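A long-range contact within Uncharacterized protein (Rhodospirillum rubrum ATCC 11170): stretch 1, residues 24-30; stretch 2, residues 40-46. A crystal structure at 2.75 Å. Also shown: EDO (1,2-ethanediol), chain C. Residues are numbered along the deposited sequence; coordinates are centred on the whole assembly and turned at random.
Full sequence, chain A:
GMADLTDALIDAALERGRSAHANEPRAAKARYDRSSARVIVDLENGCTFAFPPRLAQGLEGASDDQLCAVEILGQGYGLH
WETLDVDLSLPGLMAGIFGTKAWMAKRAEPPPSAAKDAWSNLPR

Stretch 1 24-30: EPRAAKA
Stretch 2 40-46: IVDLENG

How do the backbones pair? The stretches run antiparallel, their end-to-end directions 146° apart, with Ala 27 opposite Leu 43, Lys 29 opposite Asp 42 and Ala 30 opposite Val 41. The one-residue shift is a beta bulge at Ala 28, whose phi/psi of -93/-38 breaks the extended run and turns the chain. The pairing residues are extended, with phi between -69° and -145° and psi between 108° and 151°.

Which hydrogen bonds fix this register? Glu 44 N donates to Arg 26 O at 2.8 Å, and Asp 42 N to Lys 29 O at 2.9 Å. The bulge lets Asp 42 O accept twice: from Ala 28 N at 2.8 Å and, weakly, from Lys 29 N at 3.3 Å. A type I turn then closes stretch 2, with Gly 46 N bonding Leu 43 O at 3.0 Å; Gly 46 has phi/psi 95/-16, where a CB would jam against the preceding carbonyl.

What do the charged side chains add? Arg 26 (chi1 -146°, chi2 t, chi3 p, chi4 -88°) reaches Glu 44 (chi1 -141°, chi2 t, chi3 50°) in a salt bridge, NH1 to OE1 at 2.8 Å, with OE1 over one guanidinium face. Asp 42, chi1 m and chi2 -56°, shares a sheet face with Lys 29; its OD1 accepts from ethanediol O2 at 2.8 Å. The Lys 29 chain, m then t throughout, leads away.

Where is the apolar packing? Buried Pro 25 (phi/psi -99/150, C-gamma endo) sets CB 4.0 Å from CD1 of Leu 43 (m, t), while Ala 27 CB lies 3.7 Å from CG1 of Val 41 (chi1 t). These compact hydrocarbon groups suit the close approach; 554 Å² is buried between the stretches, both sides summed.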

# COMPACT_ATOMS: atom_id res chain seq x y z
N GLU A 24 5.06 -10.86 -6.83
CA GLU A 24 4.16 -10.71 -5.64
C GLU A 24 4.85 -9.87 -4.54
O GLU A 24 6.08 -9.83 -4.51
CB GLU A 24 3.83 -12.11 -5.10
CG GLU A 24 2.61 -12.19 -4.16
CD GLU A 24 1.27 -12.00 -4.86
OE1 GLU A 24 1.22 -12.19 -6.11
OE2 GLU A 24 0.26 -11.71 -4.17
N PRO A 25 4.07 -9.16 -3.68
CA PRO A 25 4.63 -8.43 -2.53
C PRO A 25 4.48 -9.25 -1.24
O PRO A 25 3.52 -10.00 -1.09
CB PRO A 25 3.76 -7.18 -2.47
CG PRO A 25 2.43 -7.66 -2.88
CD PRO A 25 2.67 -8.75 -3.92
N ARG A 26 5.41 -9.07 -0.30
CA ARG A 26 5.41 -9.86 0.92
C ARG A 26 5.86 -9.01 2.11
O ARG A 26 6.83 -8.26 2.02
CB ARG A 26 6.34 -11.07 0.67
CG ARG A 26 5.91 -12.36 1.38
CD ARG A 26 6.36 -13.66 0.66
NE ARG A 26 7.69 -14.17 1.02
CZ ARG A 26 8.85 -13.83 0.45
NH1 ARG A 26 8.90 -12.92 -0.52
NH2 ARG A 26 9.98 -14.40 0.87
N ALA A 27 5.14 -9.12 3.23
CA ALA A 27 5.46 -8.33 4.43
C ALA A 27 6.77 -8.73 5.10
O ALA A 27 6.92 -9.86 5.53
CB ALA A 27 4.34 -8.44 5.45
N ALA A 28 7.71 -7.78 5.18
CA ALA A 28 8.99 -8.00 5.86
C ALA A 28 8.89 -7.53 7.33
O ALA A 28 9.45 -8.15 8.23
CB ALA A 28 10.10 -7.26 5.13
N LYS A 29 8.18 -6.43 7.56
CA LYS A 29 7.97 -5.90 8.89
C LYS A 29 6.58 -5.29 8.96
O LYS A 29 6.07 -4.81 7.95
CB LYS A 29 8.98 -4.79 9.19
CG LYS A 29 10.43 -5.24 9.33
CD LYS A 29 11.31 -4.03 9.61
CE LYS A 29 12.77 -4.40 9.80
NZ LYS A 29 13.62 -3.18 9.97
N ALA A 30 5.98 -5.31 10.15
CA ALA A 30 4.64 -4.74 10.39
C ALA A 30 4.54 -4.11 11.78
O ALA A 30 5.00 -4.68 12.76
CB ALA A 30 3.60 -5.81 10.25
N ILE A 40 1.69 0.15 9.68
CA ILE A 40 2.66 0.34 8.58
C ILE A 40 3.36 -0.98 8.26
O ILE A 40 3.95 -1.61 9.16
CB ILE A 40 3.71 1.42 8.92
CG1 ILE A 40 3.02 2.74 9.25
CG2 ILE A 40 4.65 1.62 7.74
CD1 ILE A 40 3.97 3.84 9.63
N VAL A 41 3.30 -1.38 6.98
CA VAL A 41 3.87 -2.63 6.50
C VAL A 41 5.00 -2.39 5.51
O VAL A 41 4.78 -1.82 4.43
CB VAL A 41 2.82 -3.51 5.79
CG1 VAL A 41 3.42 -4.87 5.46
CG2 VAL A 41 1.58 -3.67 6.65
N ASP A 42 6.20 -2.82 5.87
CA ASP A 42 7.37 -2.69 5.01
C ASP A 42 7.45 -3.92 4.12
O ASP A 42 7.76 -5.02 4.59
CB ASP A 42 8.64 -2.58 5.85
CG ASP A 42 8.65 -1.38 6.75
OD1 ASP A 42 8.49 -0.26 6.23
OD2 ASP A 42 8.83 -1.56 7.97
N LEU A 43 7.16 -3.74 2.84
CA LEU A 43 7.20 -4.84 1.90
C LEU A 43 8.64 -5.21 1.56
O LEU A 43 9.53 -4.35 1.48
CB LEU A 43 6.41 -4.51 0.63
CG LEU A 43 4.93 -4.26 0.89
CD1 LEU A 43 4.28 -3.85 -0.39
CD2 LEU A 43 4.24 -5.49 1.48
N GLU A 44 8.84 -6.50 1.34
CA GLU A 44 10.15 -7.09 1.09
C GLU A 44 10.77 -6.60 -0.21
O GLU A 44 11.99 -6.64 -0.38
CB GLU A 44 10.03 -8.61 1.10
CG GLU A 44 11.19 -9.32 1.77
CD GLU A 44 10.79 -10.70 2.28
OE1 GLU A 44 10.20 -11.47 1.49
OE2 GLU A 44 11.07 -11.00 3.48
N ASN A 45 9.93 -6.12 -1.12
CA ASN A 45 10.39 -5.55 -2.39
C ASN A 45 10.77 -4.07 -2.29
O ASN A 45 10.95 -3.41 -3.31
CB ASN A 45 9.30 -5.72 -3.45
CG ASN A 45 8.05 -4.93 -3.13
OD1 ASN A 45 8.09 -3.96 -2.38
ND2 ASN A 45 6.92 -5.35 -3.70
N GLY A 46 10.86 -3.53 -1.07
CA GLY A 46 11.21 -2.13 -0.87
C GLY A 46 10.06 -1.14 -0.70
O GLY A 46 10.27 -0.02 -0.25
C1 EDO C . 7.80 3.85 6.85
O1 EDO C . 7.58 5.15 7.40
C2 EDO C . 8.97 3.18 7.57
O2 EDO C . 8.59 1.86 7.98